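Local coordinates for integron cassette protein Vpc_cass2 (Vibrio paracholerae, PDB 3JRT) that is of unknown function but forms an all-helical homodimer, probably with a novel fold, and is encoded by a mobile integron gene cassette, at residues D51-A56 / C69-C74; R83-L88 / H105-Y110; R124-A129 / K136-A141; K149-D152 / E158-D161. One frame throughout, in Å; residues are numbered along the deposited sequence. Where two conformers were deposited one is given.

Interaction 1 (D51-A56 / C69-C74)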
loop_
_atom_site.group_PDB
_atom_site.type_symbol
_atom_site.label_atom_id
_atom_site.label_comp_id
_atom_site.label_asym_id
_atom_site.label_seq_id
_atom_site.Cartn_x
_atom_site.Cartn_y
_atom_site.Cartn_z
ATOM N N ASP A 51 13.377 0.117 -9.651
ATOM C CA ASP A 51 13.415 -0.951 -10.649
ATOM C C ASP A 51 12.586 -0.571 -11.874
ATOM O O ASP A 51 13.071 -0.635 -13.003
ATOM C CB ASP A 51 12.921 -2.279 -10.070
ATOM C CG ASP A 51 13.943 -2.935 -9.167
ATOM O OD1 ASP A 51 15.082 -2.425 -9.108
ATOM O OD2 ASP A 51 13.610 -3.957 -8.514
ATOM N N TYR A 52 11.342 -0.158 -11.649
ATOM C CA TYR A 52 10.453 0.177 -12.761
ATOM C C TYR A 52 10.866 1.450 -13.496
ATOM O O TYR A 52 10.747 1.530 -14.716
ATOM C CB TYR A 52 8.972 0.199 -12.329
ATOM C CG TYR A 52 8.429 -1.202 -12.214
ATOM C CD1 TYR A 52 8.492 -1.899 -11.014
ATOM C CD2 TYR A 52 7.896 -1.851 -13.321
ATOM C CE1 TYR A 52 8.024 -3.195 -10.922
ATOM C CE2 TYR A 52 7.415 -3.151 -13.237
ATOM C CZ TYR A 52 7.486 -3.818 -12.032
ATOM O OH TYR A 52 7.023 -5.110 -11.940
ATOM N N GLU A 53 11.385 2.426 -12.766
ATOM C CA GLU A 53 11.903 3.632 -13.396
ATOM C C GLU A 53 13.097 3.311 -14.286
ATOM O O GLU A 53 13.442 4.080 -15.167
ATOM C CB GLU A 53 12.260 4.685 -12.351
ATOM C CG GLU A 53 11.042 5.438 -11.829
ATOM C CD GLU A 53 10.274 6.140 -12.947
ATOM O OE1 GLU A 53 10.862 7.010 -13.626
ATOM O OE2 GLU A 53 9.082 5.823 -13.149
ATOM N N GLY A 54 13.722 2.162 -14.060
ATOM C CA GLY A 54 14.842 1.748 -14.883
ATOM C C GLY A 54 14.381 1.164 -16.209
ATOM O O GLY A 54 15.189 0.757 -17.037
ATOM N N LYS A 55 13.071 1.099 -16.411
ATOM C CA LYS A 55 12.535 0.600 -17.679
ATOM C C LYS A 55 12.019 1.769 -18.510
ATOM O O LYS A 55 10.846 2.139 -18.423
ATOM C CB LYS A 55 11.446 -0.449 -17.435
ATOM C CG LYS A 55 11.971 -1.652 -16.675
ATOM C CD LYS A 55 10.885 -2.597 -16.190
ATOM C CE LYS A 55 11.517 -3.740 -15.389
ATOM N NZ LYS A 55 10.518 -4.656 -14.789
ATOM N N ALA A 56 12.922 2.342 -19.302
ATOM C CA ALA A 56 12.670 3.557 -20.081
ATOM C C ALA A 56 11.346 3.573 -20.845
ATOM O O ALA A 56 10.677 4.610 -20.901
ATOM C CB ALA A 56 13.844 3.848 -21.037
ATOM N N CYS A 69 0.303 3.999 -11.881
ATOM C CA CYS A 69 -0.169 2.997 -10.936
ATOM C C CYS A 69 0.981 2.460 -10.097
ATOM O O CYS A 69 0.822 2.206 -8.900
ATOM C CB CYS A 69 -0.903 1.865 -11.672
ATOM S SG CYS A 69 -2.523 2.348 -12.272
ATOM N N ILE A 70 2.140 2.306 -10.732
ATOM C CA ILE A 70 3.351 1.894 -10.033
ATOM C C ILE A 70 3.763 2.929 -8.992
ATOM O O ILE A 70 4.103 2.588 -7.857
ATOM C CB ILE A 70 4.518 1.639 -11.017
ATOM C CG1 ILE A 70 4.195 0.447 -11.905
ATOM C CG2 ILE A 70 5.810 1.354 -10.265
ATOM C CD1 ILE A 70 5.086 0.342 -13.150
ATOM N N TRP A 71 3.752 4.198 -9.395
ATOM C CA TRP A 71 4.064 5.286 -8.481
ATOM C C TRP A 71 3.103 5.321 -7.300
ATOM O O TRP A 71 3.529 5.509 -6.161
ATOM C CB TRP A 71 4.127 6.658 -9.210
ATOM C CG TRP A 71 5.427 6.817 -9.928
ATOM C CD1 TRP A 71 5.819 6.186 -11.070
ATOM C CD2 TRP A 71 6.537 7.613 -9.509
ATOM N NE1 TRP A 71 7.102 6.555 -11.401
ATOM C CE2 TRP A 71 7.564 7.434 -10.460
ATOM C CE3 TRP A 71 6.764 8.459 -8.421
ATOM C CZ2 TRP A 71 8.793 8.089 -10.368
ATOM C CZ3 TRP A 71 7.994 9.085 -8.313
ATOM C CH2 TRP A 71 8.988 8.908 -9.292
ATOM N N ARG A 72 1.809 5.166 -7.547
ATOM C CA ARG A 72 0.889 5.152 -6.401
ATOM C C ARG A 72 1.178 3.951 -5.493
ATOM O O ARG A 72 1.247 4.100 -4.271
ATOM C CB ARG A 72 -0.580 5.184 -6.823
ATOM C CG ARG A 72 -0.993 6.450 -7.584
ATOM C CD ARG A 72 -2.509 6.582 -7.620
ATOM N NE ARG A 72 -3.166 5.438 -8.252
ATOM C CZ ARG A 72 -3.395 5.346 -9.562
ATOM N NH1 ARG A 72 -3.015 6.319 -10.384
ATOM N NH2 ARG A 72 -4.005 4.279 -10.056
ATOM N N LEU A 73 1.359 2.772 -6.091
ATOM C CA LEU A 73 1.664 1.586 -5.294
ATOM C C LEU A 73 2.790 1.880 -4.319
ATOM O O LEU A 73 2.666 1.615 -3.131
ATOM C CB LEU A 73 2.038 0.380 -6.177
ATOM C CG LEU A 73 2.522 -0.874 -5.423
ATOM C CD1 LEU A 73 1.395 -1.424 -4.554
ATOM C CD2 LEU A 73 2.993 -1.964 -6.374
ATOM N N CYS A 74 3.899 2.419 -4.826
ATOM C CA CYS A 74 5.085 2.598 -3.991
ATOM C C CYS A 74 4.978 3.812 -3.073
ATOM O O CYS A 74 5.318 3.767 -1.880
ATOM C CB CYS A 74 6.348 2.664 -4.851
ATOM S SG CYS A 74 6.619 1.139 -5.808
#
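Tyr52 and Ile70 mark the closest approach of the two backbones, their CA atoms 7.8 Å apart, where the last turn of helix 27-53 faces an early part of helix 64-91. That spacing leaves room for one layer of side chains, which divides into an apolar half and a polar half. In the apolar half, Ile70 sets two of its methyls against Tyr52: CD1 comes obliquely to the ring, 3.6 Å from Tyr52 CD2, while Ile70 CG2 lies 3.9 Å from Tyr52 CB. A branched residue suits this place because Ile70 CG2, anti to its own backbone N, and the longer CG1-CD1 arm can meet the root and the ring of the tyrosine together. The phenol end passes on to the second subunit, where Tyr52 OH bonds to Asp51 of that chain.

The polar half joins Glu53 to Trp71. The Glu53 chain does not start out straight at the indole; its fold at chi2 (-58°) brings the carboxylate to the ring edge. Trp71 NE1 donates to Glu53 OE2 over 2.7 Å. The oxygen lies nearly in the indole plane, as an N-H at a ring edge requires, whereas the nitrogen meets the carboxylate from above, 54° out of its plane. Glu53 OE2 also forms a salt bridge with Arg67, and OE1 forms one with Arg59.

A carboxylate held by one indole N-H and two arginines should rotate little and probably stays ionised, tying the end of helix 27-53 both to the following connection (Arg59) and to helix 64-91 (Arg67, Trp71).

Interaction 2 (R83-L88 / H105-Y110)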
loop_
_atom_site.group_PDB
_atom_site.type_symbol
_atom_site.label_atom_id
_atom_site.label_comp_id
_atom_site.label_asym_id
_atom_site.label_seq_id
_atom_site.Cartn_x
_atom_site.Cartn_y
_atom_site.Cartn_z
ATOM N N ARG A 83 4.346 7.866 8.103
ATOM C CA ARG A 83 3.437 8.255 9.176
ATOM C C ARG A 83 3.556 7.279 10.364
ATOM O O ARG A 83 3.584 7.694 11.519
ATOM C CB ARG A 83 1.993 8.377 8.679
ATOM C CG ARG A 83 1.758 9.492 7.678
ATOM C CD ARG A 83 2.336 10.864 8.145
ATOM N NE ARG A 83 1.897 11.190 9.496
ATOM C CZ ARG A 83 2.213 12.296 10.166
ATOM N NH1 ARG A 83 2.970 13.240 9.618
ATOM N NH2 ARG A 83 1.755 12.458 11.396
ATOM N N LYS A 84 3.659 5.989 10.081
ATOM C CA LYS A 84 3.834 5.013 11.148
ATOM C C LYS A 84 5.059 5.322 11.983
ATOM O O LYS A 84 5.052 5.117 13.191
ATOM C CB LYS A 84 3.908 3.582 10.606
ATOM C CG LYS A 84 2.540 3.005 10.283
ATOM C CD LYS A 84 2.571 1.481 10.037
ATOM C CE LYS A 84 1.158 0.962 9.767
ATOM N NZ LYS A 84 1.160 -0.277 8.927
ATOM N N TYR A 85 6.112 5.821 11.344
ATOM C CA TYR A 85 7.338 6.129 12.065
ATOM C C TYR A 85 7.071 7.256 13.044
ATOM O O TYR A 85 7.490 7.203 14.207
ATOM C CB TYR A 85 8.470 6.514 11.117
ATOM C CG TYR A 85 9.664 7.140 11.826
ATOM C CD1 TYR A 85 10.707 6.355 12.320
ATOM C CD2 TYR A 85 9.740 8.500 12.006
ATOM C CE1 TYR A 85 11.796 6.925 12.972
ATOM C CE2 TYR A 85 10.825 9.087 12.659
ATOM C CZ TYR A 85 11.847 8.299 13.136
ATOM O OH TYR A 85 12.915 8.895 13.772
ATOM N N VAL A 86 6.355 8.270 12.579
ATOM C CA VAL A 86 5.973 9.361 13.459
ATOM C C VAL A 86 5.081 8.844 14.590
ATOM O O VAL A 86 5.323 9.139 15.754
ATOM C CB VAL A 86 5.267 10.505 12.700
ATOM C CG1 VAL A 86 4.872 11.629 13.669
ATOM C CG2 VAL A 86 6.168 11.041 11.593
ATOM N N GLU A 87 4.065 8.058 14.248
ATOM C CA GLU A 87 3.117 7.577 15.250
ATOM C C GLU A 87 3.809 6.737 16.318
ATOM O O GLU A 87 3.456 6.785 17.497
ATOM C CB GLU A 87 2.008 6.763 14.599
ATOM C CG GLU A 87 1.079 7.552 13.718
ATOM C CD GLU A 87 0.129 6.635 12.980
ATOM O OE1 GLU A 87 0.275 5.404 13.147
ATOM O OE2 GLU A 87 -0.749 7.131 12.242
ATOM N N LEU A 88 4.798 5.965 15.895
ATOM C CA LEU A 88 5.590 5.195 16.835
ATOM C C LEU A 88 6.334 6.152 17.777
ATOM O O LEU A 88 6.354 5.951 18.996
ATOM C CB LEU A 88 6.566 4.289 16.085
ATOM C CG LEU A 88 7.325 3.274 16.927
ATOM C CD1 LEU A 88 6.391 2.160 17.344
ATOM C CD2 LEU A 88 8.520 2.720 16.167
ATOM N N HIS A 105 18.228 12.653 19.205
ATOM C CA HIS A 105 18.179 13.847 18.362
ATOM C C HIS A 105 17.932 13.548 16.893
ATOM O O HIS A 105 17.049 14.143 16.273
ATOM C CB HIS A 105 19.467 14.659 18.502
ATOM C CG HIS A 105 19.648 15.692 17.435
ATOM N ND1 HIS A 105 19.263 17.006 17.596
ATOM C CD2 HIS A 105 20.174 15.605 16.191
ATOM C CE1 HIS A 105 19.547 17.685 16.500
ATOM N NE2 HIS A 105 20.100 16.858 15.630
ATOM N N ILE A 106 18.727 12.645 16.330
ATOM C CA ILE A 106 18.575 12.289 14.929
ATOM C C ILE A 106 17.151 11.807 14.700
ATOM O O ILE A 106 16.570 12.023 13.641
ATOM C CB ILE A 106 19.564 11.184 14.513
ATOM C CG1 ILE A 106 19.549 10.992 12.996
ATOM C CG2 ILE A 106 19.247 9.877 15.222
ATOM C CD1 ILE A 106 19.963 12.227 12.224
ATOM N N ARG A 107 16.593 11.161 15.716
ATOM C CA ARG A 107 15.247 10.619 15.635
ATOM C C ARG A 107 14.212 11.724 15.502
ATOM O O ARG A 107 13.293 11.632 14.698
ATOM C CB ARG A 107 14.958 9.745 16.853
ATOM C CG ARG A 107 13.526 9.257 16.952
ATOM C CD ARG A 107 13.381 8.258 18.087
ATOM N NE ARG A 107 13.875 8.794 19.350
ATOM C CZ ARG A 107 13.109 9.387 20.257
ATOM N NH1 ARG A 107 11.808 9.519 20.040
ATOM N NH2 ARG A 107 13.648 9.846 21.378
ATOM N N GLY A 108 14.369 12.778 16.284
ATOM C CA GLY A 108 13.451 13.900 16.220
ATOM C C GLY A 108 13.586 14.669 14.923
ATOM O O GLY A 108 12.626 15.278 14.446
ATOM N N VAL A 109 14.786 14.642 14.350
ATOM C CA VAL A 109 15.041 15.328 13.090
ATOM C C VAL A 109 14.215 14.694 11.981
ATOM O O VAL A 109 13.487 15.374 11.260
ATOM C CB VAL A 109 16.521 15.263 12.704
ATOM C CG1 VAL A 109 16.704 15.689 11.256
ATOM C CG2 VAL A 109 17.354 16.132 13.647
ATOM N N TYR A 110 14.321 13.379 11.858
ATOM C CA TYR A 110 13.550 12.663 10.857
ATOM C C TYR A 110 12.060 12.742 11.162
ATOM O O TYR A 110 11.241 12.929 10.267
ATOM C CB TYR A 110 14.059 11.231 10.706
ATOM C CG TYR A 110 15.320 11.202 9.882
ATOM C CD1 TYR A 110 15.298 10.822 8.556
ATOM C CD2 TYR A 110 16.519 11.621 10.417
ATOM C CE1 TYR A 110 16.453 10.825 7.795
ATOM C CE2 TYR A 110 17.675 11.628 9.670
ATOM C CZ TYR A 110 17.640 11.231 8.361
ATOM O OH TYR A 110 18.801 11.249 7.619
#
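Tyr85 reaches from helix 64-91 to the backbone of helix 104-116 at Arg107, a buried helix-helix contact within an all-helical domain. Its CB starts out toward the other helix, and with CG anti to the backbone N (chi1 167°) the ring continues in that direction as a long rigid spacer. The side chain packs on Ile114 and Ile181, so a third helix, 177-188, also touches the tyrosine. Farther out the ring begins to meet the 105-110 segment, where Tyr85 CE2 lies 4.1 Å from Tyr110 C. At the tip, Tyr85 OH donates to Arg107 O over 2.9 Å. Tyrosine suits this place because it spans the gap with an apolar ring and still offers a donor at its end.

The hydroxyl approaches from the side of the carbonyl, at a C=O...O angle of 112°, and is tilted 16° from the carbonyl plane. Two aliphatic carbons also lie near the hydroxyl. Arg107 CG is one; beyond it the arginine chain runs straight and then bends at chi3, carrying its NH1 to a hydrogen bond with Asn89 OD1, near the end of helix 64-91. The other is Tyr110 CB, 4.0 Å from Tyr85 OH. The Tyr110 ring itself leads away, meets the Trp162 ring with the planes about 15° apart, and bonds through its OH to Ser174 O. The phenol oxygen of Tyr85 is therefore bordered by carbon as well as by its acceptor, with Arg107 CG only 3.3 Å from Tyr85 OH.

Interaction 3 (R124-A129 / K136-A141)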
loop_
_atom_site.group_PDB
_atom_site.type_symbol
_atom_site.label_atom_id
_atom_site.label_comp_id
_atom_site.label_asym_id
_atom_site.label_seq_id
_atom_site.Cartn_x
_atom_site.Cartn_y
_atom_site.Cartn_z
ATOM N N ARG A 124 -1.317 9.767 2.609
ATOM C CA ARG A 124 -1.663 8.657 3.488
ATOM C C ARG A 124 -3.170 8.635 3.752
ATOM O O ARG A 124 -3.861 7.618 3.534
ATOM C CB ARG A 124 -0.897 8.762 4.811
ATOM C CG ARG A 124 -0.881 7.456 5.647
ATOM C CD ARG A 124 -2.196 7.239 6.376
ATOM N NE ARG A 124 -2.531 8.376 7.234
ATOM C CZ ARG A 124 -2.066 8.541 8.472
ATOM N NH1 ARG A 124 -1.238 7.643 8.999
ATOM N NH2 ARG A 124 -2.418 9.603 9.186
ATOM N N ASN A 125 -3.670 9.772 4.217
ATOM C CA ASN A 125 -5.076 9.915 4.573
ATOM C C ASN A 125 -6.036 9.544 3.455
ATOM O O ASN A 125 -7.029 8.850 3.682
ATOM C CB ASN A 125 -5.346 11.330 5.069
ATOM C CG ASN A 125 -4.799 11.554 6.457
ATOM O OD1 ASN A 125 -4.500 10.593 7.169
ATOM N ND2 ASN A 125 -4.665 12.823 6.860
ATOM N N HIS A 126 -5.734 9.999 2.246
ATOM C CA HIS A 126 -6.578 9.692 1.106
ATOM C C HIS A 126 -6.567 8.207 0.826
ATOM O O HIS A 126 -7.614 7.578 0.668
ATOM C CB HIS A 126 -6.083 10.434 -0.124
ATOM C CG HIS A 126 -6.534 9.830 -1.416
ATOM N ND1 HIS A 126 -7.821 9.964 -1.892
ATOM C CD2 HIS A 126 -5.862 9.104 -2.341
ATOM C CE1 HIS A 126 -7.925 9.341 -3.053
ATOM N NE2 HIS A 126 -6.749 8.821 -3.354
ATOM N N CYS A 127 -5.360 7.655 0.774
ATOM C CA CYS A 127 -5.134 6.269 0.387
ATOM C C CYS A 127 -5.808 5.302 1.344
ATOM O O CYS A 127 -6.237 4.232 0.963
ATOM C CB CYS A 127 -3.635 5.963 0.395
ATOM S SG CYS A 127 -3.314 4.203 0.443
ATOM N N VAL A 128 -5.879 5.698 2.599
ATOM C CA VAL A 128 -6.339 4.833 3.661
ATOM C C VAL A 128 -7.817 5.071 4.017
ATOM O O VAL A 128 -8.468 4.208 4.580
ATOM C CB VAL A 128 -5.453 5.083 4.887
ATOM C CG1 VAL A 128 -6.253 5.065 6.163
ATOM C CG2 VAL A 128 -4.297 4.107 4.902
ATOM N N ALA A 129 -8.349 6.241 3.679
ATOM C CA ALA A 129 -9.711 6.594 4.081
ATOM C C ALA A 129 -10.770 5.626 3.559
ATOM O O ALA A 129 -10.579 4.941 2.558
ATOM C CB ALA A 129 -10.048 8.021 3.661
ATOM N N LYS A 136 -11.149 13.498 3.390
ATOM C CA LYS A 136 -9.729 13.262 3.128
ATOM C C LYS A 136 -9.451 12.977 1.653
ATOM O O LYS A 136 -8.308 12.768 1.259
ATOM C CB LYS A 136 -9.250 12.052 3.925
ATOM C CG LYS A 136 -9.734 11.974 5.356
ATOM C CD LYS A 136 -9.361 10.625 5.946
ATOM C CE LYS A 136 -9.530 10.585 7.455
ATOM N NZ LYS A 136 -8.930 9.339 8.020
ATOM N N TYR A 137 -10.501 12.949 0.846
ATOM C CA TYR A 137 -10.398 12.483 -0.528
ATOM C C TYR A 137 -9.618 13.435 -1.434
ATOM O O TYR A 137 -9.902 14.630 -1.487
ATOM C CB TYR A 137 -11.802 12.265 -1.085
ATOM C CG TYR A 137 -11.856 11.689 -2.479
ATOM C CD1 TYR A 137 -11.600 10.341 -2.701
ATOM C CD2 TYR A 137 -12.185 12.487 -3.575
ATOM C CE1 TYR A 137 -11.661 9.798 -3.973
ATOM C CE2 TYR A 137 -12.251 11.955 -4.850
ATOM C CZ TYR A 137 -11.986 10.606 -5.043
ATOM O OH TYR A 137 -12.041 10.058 -6.307
ATOM N N LEU A 138 -8.639 12.902 -2.153
ATOM C CA LEU A 138 -7.973 13.679 -3.197
ATOM C C LEU A 138 -8.383 13.177 -4.577
ATOM O O LEU A 138 -8.272 11.993 -4.866
ATOM C CB LEU A 138 -6.447 13.592 -3.067
ATOM C CG LEU A 138 -5.818 14.049 -1.752
ATOM C CD1 LEU A 138 -4.375 13.580 -1.683
ATOM C CD2 LEU A 138 -5.909 15.560 -1.608
ATOM N N LYS A 139 -8.839 14.072 -5.437
ATOM C CA LYS A 139 -9.065 13.696 -6.825
ATOM C C LYS A 139 -7.747 13.261 -7.443
ATOM O O LYS A 139 -6.682 13.597 -6.933
ATOM C CB LYS A 139 -9.653 14.860 -7.614
ATOM C CG LYS A 139 -11.046 15.279 -7.163
ATOM C CD LYS A 139 -11.590 16.422 -8.026
ATOM C CE LYS A 139 -13.025 16.769 -7.636
ATOM N NZ LYS A 139 -13.572 17.954 -8.372
ATOM N N PRO A 140 -7.815 12.505 -8.544
ATOM C CA PRO A 140 -6.620 12.021 -9.244
ATOM C C PRO A 140 -5.596 13.110 -9.574
ATOM O O PRO A 140 -4.412 12.878 -9.331
ATOM C CB PRO A 140 -7.200 11.408 -10.519
ATOM C CG PRO A 140 -8.532 10.901 -10.083
ATOM C CD PRO A 140 -9.046 11.940 -9.120
ATOM N N ALA A 141 -6.028 14.259 -10.103
ATOM C CA ALA A 141 -5.101 15.339 -10.426
ATOM C C ALA A 141 -4.475 15.883 -9.148
ATOM O O ALA A 141 -3.297 16.228 -9.118
ATOM C CB ALA A 141 -5.804 16.463 -11.221
#
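This is a surface contact in which the end of helix 118-128 is covered by the returning limb of the loop that leads to helix 140-151; CA atoms of His126 and Tyr137 come within 5.0 Å. His126 lies at its middle. Chi1 of 159° swings the imidazole out to the loop, where Leu138 covers one face, its CB 4.3 Å from the ring centroid in a CH-pi contact. The imidazole edge turns to the face of Tyr137 in an offset edge-to-face pair, centroids 5.4 Å apart and planes at 61°. A flat aromatic ring suits this place because its face takes Leu138 while its edge meets Tyr137. Tyr137 carries its hydroxyl on to Glu33 of the second subunit.

Lys136 lies extended along the helix end, its CD 3.5 Å from Ala129 CB, where a small methyl admits the long chain. Its CB also packs on Asn125, whose OD1 is gripped by Arg124 NE and NH2, both from the same face of the amide.

The arrangement is a helix-loop-helix connection: Lys139 is the N-cap of the second helix, followed by Pro140 in the first turn, where proline, lacking an N-H, is readily accommodated.

Interaction 4 (K149-D152 / E158-D161)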
loop_
_atom_site.group_PDB
_atom_site.type_symbol
_atom_site.label_atom_id
_atom_site.label_comp_id
_atom_site.label_asym_id
_atom_site.label_seq_id
_atom_site.Cartn_x
_atom_site.Cartn_y
_atom_site.Cartn_z
ATOM N N LYS A 149 4.652 17.713 -4.771
ATOM C CA LYS A 149 4.992 18.421 -3.542
ATOM C C LYS A 149 5.857 17.562 -2.616
ATOM O O LYS A 149 6.785 18.039 -1.978
ATOM C CB LYS A 149 3.722 18.863 -2.802
ATOM C CG LYS A 149 2.981 20.033 -3.500
ATOM C CD LYS A 149 1.697 20.376 -2.762
ATOM C CE LYS A 149 0.849 21.333 -3.548
ATOM N NZ LYS A 149 -0.397 21.633 -2.804
HETATM N N MSE A 150 5.547 16.285 -2.541
HETATM C CA MSE A 150 6.249 15.427 -1.610
HETATM C C MSE A 150 7.718 15.349 -2.017
HETATM O O MSE A 150 8.619 15.440 -1.181
HETATM C CB MSE A 150 5.607 14.045 -1.608
HETATM C CG MSE A 150 6.068 13.151 -0.476
HETATM SE SE MSE A 150 5.477 11.298 -0.707
HETATM C CE MSE A 150 6.398 10.505 0.818
ATOM N N PHE A 151 7.947 15.206 -3.318
ATOM C CA PHE A 151 9.293 15.052 -3.846
ATOM C C PHE A 151 9.982 16.378 -4.031
ATOM O O PHE A 151 11.145 16.429 -4.438
ATOM C CB PHE A 151 9.257 14.308 -5.174
ATOM C CG PHE A 151 9.052 12.833 -5.022
ATOM C CD1 PHE A 151 10.092 12.021 -4.613
ATOM C CD2 PHE A 151 7.826 12.267 -5.278
ATOM C CE1 PHE A 151 9.914 10.662 -4.476
ATOM C CE2 PHE A 151 7.637 10.914 -5.145
ATOM C CZ PHE A 151 8.683 10.104 -4.738
ATOM N N ASP A 152 9.250 17.448 -3.730
ATOM C CA ASP A 152 9.732 18.810 -3.906
ATOM C C ASP A 152 10.175 19.145 -5.324
ATOM O O ASP A 152 11.083 19.943 -5.523
ATOM C CB ASP A 152 10.855 19.134 -2.928
ATOM C CG ASP A 152 10.962 20.624 -2.658
ATOM O OD1 ASP A 152 10.024 21.168 -2.031
ATOM O OD2 ASP A 152 11.962 21.249 -3.084
ATOM N N GLU A 158 16.337 12.749 -4.707
ATOM C CA GLU A 158 16.672 13.297 -3.400
ATOM C C GLU A 158 15.849 12.605 -2.321
ATOM O O GLU A 158 16.397 12.011 -1.394
ATOM C CB GLU A 158 16.423 14.802 -3.376
ATOM C CG GLU A 158 16.988 15.534 -2.166
ATOM C CD GLU A 158 17.018 17.064 -2.353
ATOM O OE1 GLU A 158 16.935 17.538 -3.512
ATOM O OE2 GLU A 158 17.126 17.788 -1.335
ATOM N N PHE A 159 14.532 12.676 -2.456
ATOM C CA PHE A 159 13.650 12.083 -1.473
ATOM C C PHE A 159 13.852 10.571 -1.360
ATOM O O PHE A 159 13.943 10.030 -0.261
ATOM C CB PHE A 159 12.201 12.401 -1.776
ATOM C CG PHE A 159 11.269 12.023 -0.674
ATOM C CD1 PHE A 159 11.173 12.806 0.462
ATOM C CD2 PHE A 159 10.506 10.886 -0.760
ATOM C CE1 PHE A 159 10.324 12.462 1.479
ATOM C CE2 PHE A 159 9.652 10.541 0.249
ATOM C CZ PHE A 159 9.551 11.329 1.365
ATOM N N LEU A 160 13.949 9.888 -2.493
ATOM C CA LEU A 160 14.171 8.442 -2.443
ATOM C C LEU A 160 15.469 8.118 -1.690
ATOM O O LEU A 160 15.504 7.213 -0.860
ATOM C CB LEU A 160 14.211 7.845 -3.852
ATOM C CG LEU A 160 12.890 7.808 -4.626
ATOM C CD1 LEU A 160 13.043 7.078 -5.962
ATOM C CD2 LEU A 160 11.761 7.169 -3.803
ATOM N N ASP A 161 16.537 8.858 -1.990
ATOM C CA ASP A 161 17.826 8.621 -1.336
ATOM C C ASP A 161 17.742 8.929 0.146
ATOM O O ASP A 161 18.431 8.321 0.961
ATOM C CB ASP A 161 18.932 9.461 -1.981
ATOM C CG ASP A 161 19.568 8.767 -3.160
ATOM O OD1 ASP A 161 19.162 7.627 -3.469
ATOM O OD2 ASP A 161 20.466 9.361 -3.783
HETATM O O HOH W 1 13.241 14.068 -4.544
#
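Phe159, Phe151 and Met150 supply most of the buried surface where the end of helix 140-151 meets helix 157-163. Phe159 points from its helix toward the other segment and, with CG anti to the backbone N (chi1 -170°), brings its ring up to both of the others: the CD2 side meets Phe151, and the CE2-CZ end meets Met150. Its edge is directed at the face of Phe151 in an offset edge-to-face pair, the ring centroids 5.5 Å apart and the planes at 81°. The root of Phe159 joins in, since its CB lies 3.6 Å from Phe151 CD1. Met150, present as selenomethionine, extends its chain across Phe159 at about a right angle and sets its terminal CE 3.3 Å from Phe159 CE2, a tight approach. The selenium stands obliquely to the same ring in a Met-aromatic contact. A long, flexible chain suits this task, while the two flat rings can meet edge to face.

Leu160 closes the group with CD2 at the edge of the Phe151 ring. Beside this apolar core one water links the two backbones: it donates to Phe151 O and accepts from Phe159 N, at 2.8 Å from that nitrogen. Asp152, with positive phi, leaves helical geometry in a Schellman motif and lets the chain turn back.

Around the contact, Met150 packs on Ile78 and Val79 of helix 64-91 and on Ala119 and Ile120 of helix 118-128, Phe151 rests on Val75, and Leu160 reaches Val46 and Lys50 of helix 27-53.

Overall arrangement
From the N terminus, interaction 1 closes the turn between helices 27-53 and 64-91. Interaction 2 follows, closing the partly unmodelled loop between helices 64-91 and 104-116. Interaction 3 folds back the link from helix 118-128 to helix 140-151, and interaction 4 closes the short turn into helix 157-163. They stand in series, none nested and none crossing. Helix 64-91 carries interactions 1 and 2, whose centres lie 26 Å apart on opposite sides of the chain's centre. Interactions 1 and 4 touch where Trp71 packs on Phe151; 2 and 3 meet through a long, weak Glu87-Arg124 ion pair. Interactions 1, 2 and 3 reach the second subunit, whereas interaction 4 stays within its own chain.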